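Long-range contacts in probable translation factor yciO (Escherichia coli, PDB 1KK9), which is of unknown function but, as a SUA5 family member, probably binds double-stranded RNA: residues A[25-30]-A[141-146]; A[56-61]-A[151-156]; A[70-75]-A[156-161]; A[110-115]-A[196-201]; A[115-120]-A[131-136]. All coordinates share one frame; numbering follows the deposited sequence.

Contact 1 of 5, residues A[25-30]-A[141-146]; sequences DNPQQR and NPIAQA
Pro27 is the bump of this surface contact: its ring points at the first turn of helix 142-151 and settles into the hollow bounded by Pro142, Ile143 and Ala146. The CG corner goes deepest, lying 3.8 Å from Ile143 N, so the ring rests on the backbone of the turn as well as on side chains. On one flank CG of Pro27 meets CB of Pro142 at 4.0 Å, the two proline rings crossing at about a right angle. Ile143 supplies another wall, with its CG1 3.9 Å from Pro27 CG. That branch stands beside the backbone N and anti to the carbonyl carbon (chi1 -67°), which turns it along the helix surface to the incoming ring. Farther along, the methyl of Ala146 closes the hollow more loosely, CB to CB of Pro27 at 4.4 Å. A second, smaller fit comes from Pro142, whose CB packs 3.8 Å from the carbonyl O of Asp25. No direct hydrogen bond joins the segments; a water takes a hydrogen from Gln29 NE2 and gives one to Ala146 O, 2.8 Å away. Ile32 also touches Pro27 and Ala146. With Gln28 and Asn141 at the N-cap positions of helices 29-40 and 142-151, the approach to the first helix packs against the opening turn of the second, on the surface of an alpha/beta open twisted sheet.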
# COMPACT_ATOMS: atom_id res chain seq x y z
N ASP A 25 -16.25 -2.62 -8.47
CA ASP A 25 -17.07 -1.51 -8.04
C ASP A 25 -17.98 -1.83 -6.85
O ASP A 25 -18.21 -0.97 -6.01
CB ASP A 25 -17.88 -1.02 -9.23
CG ASP A 25 -16.99 -0.69 -10.43
OD1 ASP A 25 -16.09 0.17 -10.28
OD2 ASP A 25 -17.18 -1.29 -11.51
N ASN A 26 -18.47 -3.07 -6.79
CA ASN A 26 -19.35 -3.53 -5.72
C ASN A 26 -18.76 -4.80 -5.11
O ASN A 26 -19.22 -5.89 -5.39
CB ASN A 26 -20.74 -3.87 -6.28
CG ASN A 26 -21.39 -2.70 -6.99
OD1 ASN A 26 -21.71 -1.67 -6.37
ND2 ASN A 26 -21.59 -2.85 -8.30
N PRO A 27 -17.74 -4.66 -4.25
CA PRO A 27 -17.09 -5.82 -3.62
C PRO A 27 -17.99 -6.71 -2.76
O PRO A 27 -18.66 -6.23 -1.84
CB PRO A 27 -15.98 -5.19 -2.78
CG PRO A 27 -15.72 -3.86 -3.46
CD PRO A 27 -17.12 -3.41 -3.78
N GLN A 28 -18.00 -8.01 -3.06
CA GLN A 28 -18.79 -8.96 -2.28
C GLN A 28 -18.24 -8.93 -0.85
O GLN A 28 -17.06 -9.24 -0.62
CB GLN A 28 -18.67 -10.37 -2.86
CG GLN A 28 -19.04 -10.49 -4.34
CD GLN A 28 -17.83 -10.44 -5.27
OE1 GLN A 28 -17.03 -9.51 -5.21
NE2 GLN A 28 -17.70 -11.44 -6.13
N GLN A 29 -19.09 -8.56 0.11
CA GLN A 29 -18.67 -8.44 1.51
C GLN A 29 -18.08 -9.72 2.08
O GLN A 29 -17.12 -9.67 2.85
CB GLN A 29 -19.86 -8.01 2.37
CG GLN A 29 -19.45 -7.53 3.75
CD GLN A 29 -18.51 -6.35 3.67
OE1 GLN A 29 -18.84 -5.34 3.07
NE2 GLN A 29 -17.33 -6.48 4.26
N ARG A 30 -18.66 -10.85 1.71
CA ARG A 30 -18.20 -12.15 2.19
C ARG A 30 -16.74 -12.43 1.85
O ARG A 30 -15.98 -12.90 2.69
CB ARG A 30 -19.08 -13.25 1.60
CG ARG A 30 -18.57 -14.66 1.85
CD ARG A 30 -19.36 -15.67 1.02
NE ARG A 30 -18.55 -16.85 0.71
CZ ARG A 30 -18.30 -17.82 1.58
NH1 ARG A 30 -18.82 -17.77 2.81
NH2 ARG A 30 -17.52 -18.85 1.22
N ASN A 141 -9.73 2.98 -4.82
CA ASN A 141 -10.61 1.93 -5.32
C ASN A 141 -11.45 1.21 -4.26
O ASN A 141 -10.99 0.94 -3.15
CB ASN A 141 -9.82 0.91 -6.13
CG ASN A 141 -8.81 0.15 -5.30
OD1 ASN A 141 -7.93 0.75 -4.68
ND2 ASN A 141 -8.93 -1.17 -5.27
N PRO A 142 -12.69 0.87 -4.62
CA PRO A 142 -13.65 0.18 -3.76
C PRO A 142 -13.10 -1.04 -3.02
O PRO A 142 -13.25 -1.14 -1.80
CB PRO A 142 -14.77 -0.18 -4.73
CG PRO A 142 -14.79 1.00 -5.64
CD PRO A 142 -13.31 1.17 -5.93
N ILE A 143 -12.47 -1.97 -3.73
CA ILE A 143 -11.94 -3.17 -3.09
C ILE A 143 -10.96 -2.85 -1.96
O ILE A 143 -11.11 -3.34 -0.85
CB ILE A 143 -11.26 -4.12 -4.10
CG1 ILE A 143 -12.30 -4.68 -5.07
CG2 ILE A 143 -10.54 -5.26 -3.37
CD1 ILE A 143 -11.71 -5.48 -6.21
N ALA A 144 -9.97 -2.01 -2.24
CA ALA A 144 -8.98 -1.65 -1.23
C ALA A 144 -9.67 -0.95 -0.05
O ALA A 144 -9.42 -1.27 1.11
CB ALA A 144 -7.92 -0.73 -1.83
N GLN A 145 -10.53 0.01 -0.36
CA GLN A 145 -11.26 0.72 0.67
C GLN A 145 -12.09 -0.24 1.52
O GLN A 145 -12.14 -0.11 2.75
CB GLN A 145 -12.15 1.78 0.03
CG GLN A 145 -11.43 3.11 -0.26
CD GLN A 145 -10.99 3.82 1.02
OE1 GLN A 145 -11.66 3.75 2.04
NE2 GLN A 145 -9.86 4.52 0.95
N ALA A 146 -12.73 -1.22 0.89
CA ALA A 146 -13.54 -2.19 1.62
C ALA A 146 -12.68 -3.08 2.51
O ALA A 146 -13.09 -3.45 3.60
CB ALA A 146 -14.35 -3.05 0.66
O HOH W 1 -15.82 -3.79 4.28

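Contact 2 of 5, residues A[56-61]-A[151-156]; sequences GCKIED and LGEPML
Cys57 and Leu156 form the tight part of this contact, an antiparallel hydrogen-bonded pair joining strands 52-57 and 155-159. Cys57 N gives its hydrogen to Leu156 O at 2.9 Å, in the carbonyl plane, and Leu156 N returns a bond to Cys57 O at 3.0 Å, less straight at the hydrogen (135°). On the face shared by these two side chains, Cys57 SG presses on CD2 of Leu156 at 3.6 Å. Gly56 lies against selenomethionine Met155, and a CB there would collide with the selenium. Beyond the pair the backbones diverge as residues 58-61 make a type I turn. Ile59 still packs inward, its CG1 3.5 Å from Pro154 O, while a water fills the fork: it accepts from Ile59 N and donates to Pro154 O and Glu153 OE2. On the exposed side Glu60 and Glu153 approach from opposite directions, their OE2 atoms 3.1 Å apart and their carboxylate planes 49° apart. Lys58 NZ has a long salt bridge to Asp61 and a weak bond to Arg40 O. Carboxylate oxygens this close would be expected to repel; a raised pKa or a shared proton would probably ease this, and the water donating to Glu153 OE2 may offset part of the charge.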
# COMPACT_ATOMS: atom_id res chain seq x y z
N GLY A 56 0.01 -6.92 0.94
CA GLY A 56 -0.45 -6.41 2.21
C GLY A 56 -0.49 -7.46 3.30
O GLY A 56 -0.69 -8.65 3.03
N CYS A 57 -0.29 -7.00 4.53
CA CYS A 57 -0.32 -7.86 5.71
C CYS A 57 -0.67 -7.01 6.92
O CYS A 57 -0.73 -5.77 6.84
CB CYS A 57 1.04 -8.54 5.93
SG CYS A 57 2.37 -7.46 6.52
N LYS A 58 -0.90 -7.67 8.05
CA LYS A 58 -1.23 -6.97 9.28
C LYS A 58 0.01 -6.21 9.71
O LYS A 58 1.13 -6.65 9.45
CB LYS A 58 -1.68 -7.96 10.37
CG LYS A 58 -2.42 -7.28 11.51
CD LYS A 58 -3.17 -8.24 12.44
CE LYS A 58 -2.25 -9.23 13.13
NZ LYS A 58 -1.77 -10.25 12.16
N ILE A 59 -0.19 -5.06 10.35
CA ILE A 59 0.92 -4.22 10.80
C ILE A 59 1.90 -4.87 11.76
O ILE A 59 3.11 -4.77 11.58
CB ILE A 59 0.40 -2.93 11.45
CG1 ILE A 59 -0.14 -1.98 10.38
CG2 ILE A 59 1.53 -2.25 12.22
CD1 ILE A 59 -0.61 -0.65 10.92
N GLU A 60 1.39 -5.52 12.80
CA GLU A 60 2.28 -6.13 13.79
C GLU A 60 2.77 -7.54 13.50
O GLU A 60 3.40 -8.15 14.36
CB GLU A 60 1.64 -6.10 15.18
CG GLU A 60 0.15 -6.24 15.19
CD GLU A 60 -0.55 -4.97 14.73
OE1 GLU A 60 -0.18 -3.89 15.24
OE2 GLU A 60 -1.46 -5.06 13.87
N ASP A 61 2.51 -8.07 12.31
CA ASP A 61 3.01 -9.41 12.01
C ASP A 61 4.42 -9.35 11.40
O ASP A 61 4.58 -9.03 10.22
CB ASP A 61 2.07 -10.14 11.06
CG ASP A 61 2.30 -11.64 11.07
OD1 ASP A 61 3.40 -12.08 10.68
OD2 ASP A 61 1.38 -12.37 11.49
N LEU A 151 -10.85 -4.26 8.03
CA LEU A 151 -9.70 -4.46 8.89
C LEU A 151 -9.71 -3.52 10.09
O LEU A 151 -9.32 -3.90 11.19
CB LEU A 151 -8.41 -4.25 8.09
CG LEU A 151 -7.08 -4.62 8.75
CD1 LEU A 151 -7.05 -6.09 9.17
CD2 LEU A 151 -5.95 -4.32 7.77
N GLY A 152 -10.16 -2.28 9.89
CA GLY A 152 -10.22 -1.34 11.00
C GLY A 152 -8.93 -0.63 11.34
O GLY A 152 -8.84 0.06 12.35
N GLU A 153 -7.92 -0.79 10.49
CA GLU A 153 -6.63 -0.14 10.68
C GLU A 153 -5.87 -0.20 9.36
O GLU A 153 -6.32 -0.85 8.42
CB GLU A 153 -5.81 -0.82 11.79
CG GLU A 153 -5.57 -2.31 11.57
CD GLU A 153 -4.61 -2.90 12.60
OE1 GLU A 153 -4.70 -2.53 13.79
OE2 GLU A 153 -3.76 -3.74 12.22
N PRO A 154 -4.70 0.46 9.29
CA PRO A 154 -3.92 0.43 8.05
C PRO A 154 -3.34 -0.94 7.77
O PRO A 154 -3.14 -1.74 8.68
CB PRO A 154 -2.81 1.46 8.29
CG PRO A 154 -3.38 2.35 9.35
CD PRO A 154 -4.09 1.37 10.26
N MSE A 155 -3.08 -1.19 6.51
CA MSE A 155 -2.49 -2.44 6.11
C MSE A 155 -1.06 -2.16 5.70
O MSE A 155 -0.79 -1.22 4.93
CB MSE A 155 -3.28 -3.03 4.95
CG MSE A 155 -2.69 -4.28 4.37
SE MSE A 155 -4.10 -5.48 3.82
CE MSE A 155 -5.12 -4.31 2.68
N LEU A 156 -0.13 -2.94 6.24
CA LEU A 156 1.27 -2.80 5.90
C LEU A 156 1.33 -3.26 4.45
O LEU A 156 0.83 -4.34 4.12
CB LEU A 156 2.13 -3.70 6.78
CG LEU A 156 3.61 -3.72 6.39
CD1 LEU A 156 4.15 -2.31 6.34
CD2 LEU A 156 4.38 -4.57 7.39
O HOH W 2 -2.85 -4.12 9.91

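Contact 3 of 5, residues A[70-75]-A[156-161]; sequences RIRQLP and LSTSLM. With SO4 (sulfate ion), chain B.
A sulfate-binding pocket lies where the end of helix 62-72 meets the end of strand 155-159; the ion probably came from the crystallisation liquor, and it may mark an anion-binding pocket of this YrdC-like fold. Arg72 reaches it across Thr158, its CG carried away from the helix backbone N (chi1 175°) before the chain bends at chi2 (73°). The aliphatic part runs obliquely over Thr158, and CD of Arg72 comes to 3.2 Å from Ser159 O. The guanidinium is sandwiched: CG of selenomethionine Met161 sits 3.3 Å above one face, while CD2 of Leu74 lies over the other. Its edge is turned to the sulfate, whose sulfur is in the plane, and two N-H groups are used side by side. Arg72 NE points almost straight at sulfate O1 (170°, 3.2 Å), and Arg72 NH2 bonds sulfate O3 at 2.7 Å. Ser159 grips the same ion from the strand, with backbone N 2.7 Å from O1 and OG 2.5 Å from O4. Further bonds from His78 NE2 and Arg211 NH1 complete the site. Apart from the ion, Ile71 CG2 touches Leu160 CD1. A leucine in place of Arg72 would probably leave sulfate O3 without its NH2 donor and O1 with one donor fewer, and Met161 CG without the flat group it covers. The cluster of N-H, hydroxyl and cationic donors suits an anion such as sulfate, and is consistent with a phosphate group of a ligand binding here.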
# COMPACT_ATOMS: atom_id res chain seq x y z
N ARG A 70 10.78 -9.78 1.08
CA ARG A 70 11.50 -10.63 0.15
C ARG A 70 10.85 -10.76 -1.22
O ARG A 70 11.54 -10.97 -2.22
CB ARG A 70 11.72 -12.01 0.78
CG ARG A 70 12.74 -11.93 1.92
CD ARG A 70 13.01 -13.26 2.58
NE ARG A 70 14.08 -13.16 3.57
CZ ARG A 70 14.05 -12.35 4.63
NH1 ARG A 70 13.01 -11.56 4.85
NH2 ARG A 70 15.07 -12.35 5.48
N ILE A 71 9.53 -10.62 -1.28
CA ILE A 71 8.83 -10.68 -2.56
C ILE A 71 9.08 -9.37 -3.28
O ILE A 71 9.33 -9.35 -4.48
CB ILE A 71 7.30 -10.87 -2.38
CG1 ILE A 71 7.02 -12.24 -1.75
CG2 ILE A 71 6.59 -10.77 -3.74
CD1 ILE A 71 5.59 -12.43 -1.32
N ARG A 72 9.04 -8.27 -2.53
CA ARG A 72 9.27 -6.94 -3.08
C ARG A 72 10.75 -6.61 -3.28
O ARG A 72 11.10 -5.76 -4.12
CB ARG A 72 8.66 -5.88 -2.16
CG ARG A 72 8.94 -4.43 -2.57
CD ARG A 72 8.12 -4.00 -3.79
NE ARG A 72 8.28 -2.58 -4.09
CZ ARG A 72 9.32 -2.06 -4.74
NH1 ARG A 72 10.30 -2.86 -5.16
NH2 ARG A 72 9.39 -0.76 -4.95
N GLN A 73 11.62 -7.28 -2.53
CA GLN A 73 13.06 -7.02 -2.58
C GLN A 73 13.19 -5.52 -2.41
O GLN A 73 13.79 -4.83 -3.24
CB GLN A 73 13.67 -7.47 -3.90
CG GLN A 73 13.91 -8.97 -4.00
CD GLN A 73 14.78 -9.50 -2.86
OE1 GLN A 73 15.77 -8.87 -2.47
NE2 GLN A 73 14.42 -10.67 -2.34
N LEU A 74 12.59 -5.03 -1.34
CA LEU A 74 12.60 -3.61 -1.02
C LEU A 74 14.02 -3.10 -0.94
O LEU A 74 14.83 -3.60 -0.17
CB LEU A 74 11.93 -3.37 0.34
CG LEU A 74 10.61 -2.61 0.41
CD1 LEU A 74 10.55 -1.92 1.78
CD2 LEU A 74 10.51 -1.58 -0.71
N PRO A 75 14.36 -2.09 -1.74
CA PRO A 75 15.72 -1.57 -1.69
C PRO A 75 16.04 -0.96 -0.33
O PRO A 75 15.15 -0.50 0.40
CB PRO A 75 15.73 -0.52 -2.79
CG PRO A 75 14.75 -1.07 -3.78
CD PRO A 75 13.63 -1.52 -2.89
N LEU A 156 -0.13 -2.94 6.24
CA LEU A 156 1.27 -2.80 5.90
C LEU A 156 1.33 -3.26 4.45
O LEU A 156 0.83 -4.34 4.12
CB LEU A 156 2.13 -3.70 6.78
CG LEU A 156 3.61 -3.72 6.39
CD1 LEU A 156 4.15 -2.31 6.34
CD2 LEU A 156 4.38 -4.57 7.39
N SER A 157 1.95 -2.46 3.59
CA SER A 157 2.02 -2.80 2.18
C SER A 157 3.21 -2.23 1.41
O SER A 157 3.99 -1.42 1.91
CB SER A 157 0.75 -2.32 1.47
OG SER A 157 -0.38 -2.33 2.32
N THR A 158 3.31 -2.68 0.17
CA THR A 158 4.31 -2.22 -0.78
C THR A 158 3.59 -2.47 -2.08
O THR A 158 2.68 -3.30 -2.14
CB THR A 158 5.59 -3.10 -0.80
OG1 THR A 158 5.26 -4.42 -1.24
CG2 THR A 158 6.24 -3.17 0.58
N SER A 159 3.97 -1.75 -3.12
CA SER A 159 3.36 -1.98 -4.41
C SER A 159 3.93 -3.32 -4.86
O SER A 159 4.99 -3.75 -4.38
CB SER A 159 3.78 -0.89 -5.40
OG SER A 159 3.42 0.40 -4.92
N LEU A 160 3.23 -4.01 -5.75
CA LEU A 160 3.73 -5.28 -6.25
C LEU A 160 4.43 -4.99 -7.55
O LEU A 160 3.82 -4.95 -8.61
CB LEU A 160 2.59 -6.28 -6.47
CG LEU A 160 3.04 -7.66 -6.97
CD1 LEU A 160 4.03 -8.30 -6.00
CD2 LEU A 160 1.82 -8.55 -7.14
N MSE A 161 5.74 -4.78 -7.45
CA MSE A 161 6.55 -4.49 -8.61
C MSE A 161 7.21 -5.77 -9.11
O MSE A 161 7.72 -6.58 -8.32
CB MSE A 161 7.65 -3.50 -8.25
CG MSE A 161 7.24 -2.39 -7.30
SE MSE A 161 6.66 -0.79 -8.21
CE MSE A 161 8.09 -0.48 -9.45
S SO4 B . 6.49 1.13 -3.41
O1 SO4 B . 6.22 -0.28 -3.09
O2 SO4 B . 6.94 1.85 -2.21
O3 SO4 B . 7.53 1.19 -4.45
O4 SO4 B . 5.26 1.80 -3.90

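Contact 4 of 5, residues A[110-115]-A[196-201]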
# COMPACT_ATOMS: atom_id res chain seq x y z
N GLY A 110 -5.90 8.12 -3.83
CA GLY A 110 -5.25 7.59 -5.02
C GLY A 110 -4.03 8.30 -5.57
O GLY A 110 -3.68 9.40 -5.13
N ASN A 111 -3.38 7.63 -6.52
CA ASN A 111 -2.21 8.13 -7.23
C ASN A 111 -0.95 8.52 -6.48
O ASN A 111 0.09 8.75 -7.11
CB ASN A 111 -2.63 9.32 -8.08
CG ASN A 111 -3.82 9.02 -8.95
OD1 ASN A 111 -3.77 8.13 -9.79
ND2 ASN A 111 -4.91 9.74 -8.75
N TYR A 112 -1.00 8.57 -5.16
CA TYR A 112 0.16 9.00 -4.40
C TYR A 112 0.57 8.21 -3.17
O TYR A 112 -0.24 7.55 -2.52
CB TYR A 112 -0.03 10.45 -3.93
CG TYR A 112 -0.23 11.46 -5.03
CD1 TYR A 112 0.86 12.04 -5.67
CD2 TYR A 112 -1.51 11.87 -5.39
CE1 TYR A 112 0.67 13.02 -6.65
CE2 TYR A 112 -1.71 12.85 -6.37
CZ TYR A 112 -0.61 13.42 -6.99
OH TYR A 112 -0.80 14.42 -7.92
N THR A 113 1.85 8.32 -2.87
CA THR A 113 2.42 7.72 -1.68
C THR A 113 3.20 8.89 -1.06
O THR A 113 4.06 9.47 -1.72
CB THR A 113 3.39 6.60 -2.00
OG1 THR A 113 2.70 5.55 -2.69
CG2 THR A 113 3.98 6.05 -0.71
N PHE A 114 2.86 9.22 0.18
CA PHE A 114 3.50 10.33 0.88
C PHE A 114 4.43 9.85 1.98
O PHE A 114 4.01 9.18 2.92
CB PHE A 114 2.44 11.25 1.48
CG PHE A 114 1.48 11.82 0.48
CD1 PHE A 114 1.92 12.68 -0.53
CD2 PHE A 114 0.13 11.50 0.53
CE1 PHE A 114 1.03 13.21 -1.46
CE2 PHE A 114 -0.78 12.03 -0.39
CZ PHE A 114 -0.32 12.88 -1.39
N ILE A 115 5.70 10.22 1.86
CA ILE A 115 6.69 9.85 2.85
C ILE A 115 6.68 10.87 3.99
O ILE A 115 6.92 12.06 3.79
CB ILE A 115 8.08 9.78 2.19
CG1 ILE A 115 8.02 8.73 1.07
CG2 ILE A 115 9.14 9.42 3.24
CD1 ILE A 115 9.25 8.65 0.23
N PRO A 196 3.17 2.94 -11.26
CA PRO A 196 3.08 3.02 -9.80
C PRO A 196 2.67 4.42 -9.33
O PRO A 196 2.57 5.35 -10.12
CB PRO A 196 4.48 2.65 -9.36
CG PRO A 196 5.32 3.26 -10.44
CD PRO A 196 4.57 2.90 -11.70
N THR A 197 2.41 4.56 -8.04
CA THR A 197 2.02 5.85 -7.49
C THR A 197 3.17 6.84 -7.60
O THR A 197 4.32 6.47 -7.76
CB THR A 197 1.65 5.75 -5.99
OG1 THR A 197 2.83 5.42 -5.24
CG2 THR A 197 0.57 4.69 -5.75
N THR A 198 2.84 8.12 -7.54
CA THR A 198 3.86 9.15 -7.56
C THR A 198 4.23 9.24 -6.09
O THR A 198 3.36 9.29 -5.23
CB THR A 198 3.30 10.48 -8.07
OG1 THR A 198 3.26 10.45 -9.51
CG2 THR A 198 4.15 11.66 -7.61
N VAL A 199 5.52 9.21 -5.79
CA VAL A 199 5.96 9.27 -4.41
C VAL A 199 6.51 10.65 -4.08
O VAL A 199 7.44 11.13 -4.72
CB VAL A 199 7.02 8.18 -4.12
CG1 VAL A 199 7.49 8.25 -2.68
CG2 VAL A 199 6.42 6.80 -4.40
N ILE A 200 5.90 11.29 -3.09
CA ILE A 200 6.31 12.62 -2.67
C ILE A 200 6.82 12.58 -1.24
O ILE A 200 6.12 12.13 -0.33
CB ILE A 200 5.13 13.63 -2.70
CG1 ILE A 200 4.50 13.67 -4.09
CG2 ILE A 200 5.63 15.01 -2.27
CD1 ILE A 200 5.45 14.07 -5.20
N ASP A 201 8.05 13.04 -1.04
CA ASP A 201 8.61 13.07 0.30
C ASP A 201 8.16 14.41 0.89
O ASP A 201 8.38 15.46 0.30
CB ASP A 201 10.13 13.01 0.26
CG ASP A 201 10.74 12.90 1.65
OD1 ASP A 201 10.24 13.57 2.58
OD2 ASP A 201 11.73 12.14 1.81
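Thr113 and Thr197 meet through different first torsions: OG1 of Thr113 stands beside its backbone N, anti to the carbonyl carbon (chi1 -61°), whereas OG1 of Thr197 lies between the backbone N and the carbonyl carbon (chi1 66°). The two side chains cross at about a right angle and their OG1 hydroxyls hydrogen-bond at 2.6 Å. They sit at the start of a parallel beta pair, strands 112-115 and 198-201, in the mixed sheet of this alpha/beta protein, with N-to-C directions 20° apart. The ladder begins with Thr198 N to Asn111 O at 2.9 Å and then alternates: Thr113 N to Thr198 O, Ile200 N to Thr113 O, and Ile115 N to Ile200 O. On the face of Tyr112 and Phe114, Tyr112 CD1 lies alongside Thr198 CB at 3.8 Å, while the hydroxyls of both residues bond to other parts of the chain, Tyr112 OH to Asp216 O and Thr198 OG1 to Gly215 O. Phe114 turns its ring edge to Ile200, with CD1 4.0 Å from CB. The opposite face carries Thr113, Val199, Ile115 and Asp201. Packing is tightest there: Ile115 CD1 and Val199 CG1 are 3.4 Å apart, closer than ordinary van der Waals contact.

Contact 5 of 5, residues A[115-120]-A[131-136]; sequences ILKGTK and RKTIGM
Lys117 pairs with Thr133 in a non-hydrogen-bonded antiparallel pair, and its side chain starts away from the partner strand before bending to the loop at Arg131. CB of Lys117 begins 4.2 Å from Lys132 O. CG leaves beside the backbone N, and the bend at chi2 (-73°) swings the remainder toward Arg131. CD of Lys117 then passes Thr133 CG2 at 3.8 Å, CE lies close to Arg131 O, and NZ ends in a bond to that carbonyl at 2.6 Å, in the carbonyl plane and on a lone pair. A water also accepts from NZ and has a weak link to Arg131 NE. The charge of Arg131 is answered by Asp201 through a salt bridge from NH1. An alanine replacing Lys117 would probably leave Arg131 O without its ammonium donor and uncover Thr133 CG2. The backbones are joined at Leu116 and Ile134: Leu116 N bonds Ile134 O almost straight (175°, 3.1 Å), and Ile134 N bonds Leu116 O at 2.9 Å. Gly118 N adds a bond to Lys132 O where the strand is giving way to a loop, and a water bridges Gly118 O to the same oxygen. Leu116 CD1 touches CG of selenomethionine Met136 at 4.1 Å, the side chains crossing at about a right angle. Strand 133-137 pairs with strand 112-117 on one edge and strand 81-83 on the other, with Leu90 of helix 87-93 covering Leu116 and Met136.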
# COMPACT_ATOMS: atom_id res chain seq x y z
N ILE A 115 5.70 10.22 1.86
CA ILE A 115 6.69 9.85 2.85
C ILE A 115 6.68 10.87 3.99
O ILE A 115 6.92 12.06 3.79
CB ILE A 115 8.08 9.78 2.19
CG1 ILE A 115 8.02 8.73 1.07
CG2 ILE A 115 9.14 9.42 3.24
CD1 ILE A 115 9.25 8.65 0.23
N LEU A 116 6.36 10.37 5.18
CA LEU A 116 6.28 11.19 6.38
C LEU A 116 6.98 10.49 7.54
O LEU A 116 7.40 9.34 7.42
CB LEU A 116 4.81 11.41 6.73
CG LEU A 116 3.98 12.20 5.71
CD1 LEU A 116 2.50 12.11 6.03
CD2 LEU A 116 4.44 13.64 5.72
N LYS A 117 7.11 11.19 8.67
CA LYS A 117 7.73 10.61 9.86
C LYS A 117 6.65 9.80 10.55
O LYS A 117 5.54 10.29 10.76
CB LYS A 117 8.20 11.71 10.81
CG LYS A 117 9.32 12.59 10.27
CD LYS A 117 10.66 11.86 10.23
CE LYS A 117 11.79 12.82 9.84
NZ LYS A 117 13.16 12.23 10.00
N GLY A 118 6.97 8.56 10.93
CA GLY A 118 5.97 7.74 11.58
C GLY A 118 5.79 8.09 13.05
O GLY A 118 6.74 8.49 13.71
N THR A 119 4.57 7.95 13.55
CA THR A 119 4.30 8.24 14.95
C THR A 119 4.61 6.98 15.76
O THR A 119 5.09 5.99 15.21
CB THR A 119 2.82 8.65 15.21
OG1 THR A 119 1.97 7.52 15.00
CG2 THR A 119 2.42 9.79 14.27
N LYS A 120 4.32 7.03 17.05
CA LYS A 120 4.57 5.90 17.95
C LYS A 120 3.66 4.72 17.67
O LYS A 120 3.92 3.60 18.11
CB LYS A 120 4.39 6.35 19.41
CG LYS A 120 2.99 6.86 19.73
CD LYS A 120 2.94 7.54 21.08
CE LYS A 120 1.55 8.04 21.41
NZ LYS A 120 1.54 8.82 22.69
N ARG A 131 15.90 8.08 8.81
CA ARG A 131 14.95 9.13 9.13
C ARG A 131 13.68 8.78 9.90
O ARG A 131 12.86 9.66 10.17
CB ARG A 131 14.59 9.84 7.83
CG ARG A 131 15.81 10.05 6.92
CD ARG A 131 15.42 10.21 5.46
NE ARG A 131 14.77 11.49 5.19
CZ ARG A 131 13.91 11.71 4.21
NH1 ARG A 131 13.56 10.72 3.38
NH2 ARG A 131 13.38 12.92 4.05
N LYS A 132 13.52 7.51 10.28
CA LYS A 132 12.33 7.07 11.01
C LYS A 132 11.07 7.47 10.24
O LYS A 132 10.10 7.97 10.81
CB LYS A 132 12.32 7.69 12.41
CG LYS A 132 13.59 7.41 13.23
CD LYS A 132 13.90 5.91 13.31
CE LYS A 132 15.16 5.62 14.13
NZ LYS A 132 14.99 5.97 15.57
N THR A 133 11.10 7.24 8.93
CA THR A 133 9.99 7.56 8.04
C THR A 133 9.23 6.34 7.55
O THR A 133 9.60 5.19 7.81
CB THR A 133 10.49 8.28 6.79
OG1 THR A 133 11.48 7.46 6.16
CG2 THR A 133 11.08 9.63 7.13
N ILE A 134 8.15 6.60 6.81
CA ILE A 134 7.34 5.54 6.26
C ILE A 134 6.35 6.13 5.25
O ILE A 134 5.96 7.29 5.35
CB ILE A 134 6.57 4.80 7.35
CG1 ILE A 134 5.92 3.54 6.77
CG2 ILE A 134 5.53 5.71 7.96
CD1 ILE A 134 5.44 2.58 7.80
N GLY A 135 5.98 5.32 4.27
CA GLY A 135 5.06 5.79 3.26
C GLY A 135 3.61 5.64 3.69
O GLY A 135 3.22 4.61 4.21
N MSE A 136 2.83 6.69 3.47
CA MSE A 136 1.41 6.70 3.79
C MSE A 136 0.72 6.76 2.44
O MSE A 136 1.13 7.52 1.56
CB MSE A 136 1.08 7.92 4.63
CG MSE A 136 1.92 8.03 5.89
SE MSE A 136 1.82 6.43 6.98
CE MSE A 136 -0.04 6.47 7.47
O HOH W 3 14.76 13.48 8.02
O HOH W 4 9.33 9.04 13.35

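Contacts 2 to 5 all reach one mixed sheet, while contact 1 packs helix starts outside it, its centre about 27 Å from that of contact 5. Strand 155-159 serves contacts 2 and 3, which share Leu156 and have centres about 15 Å apart. Contacts 4 and 5 use both edges of strand 112-117 and share Ile115; their tie is strengthened by a probable hydrogen bond from Phe114 N to Met136 O at 2.8 Å. The sulfate of contact 3 also comes near contact 4: the side chain of Thr197 is about 5 Å from it, and Met161 SE packs 4.2 Å from Pro196 CB.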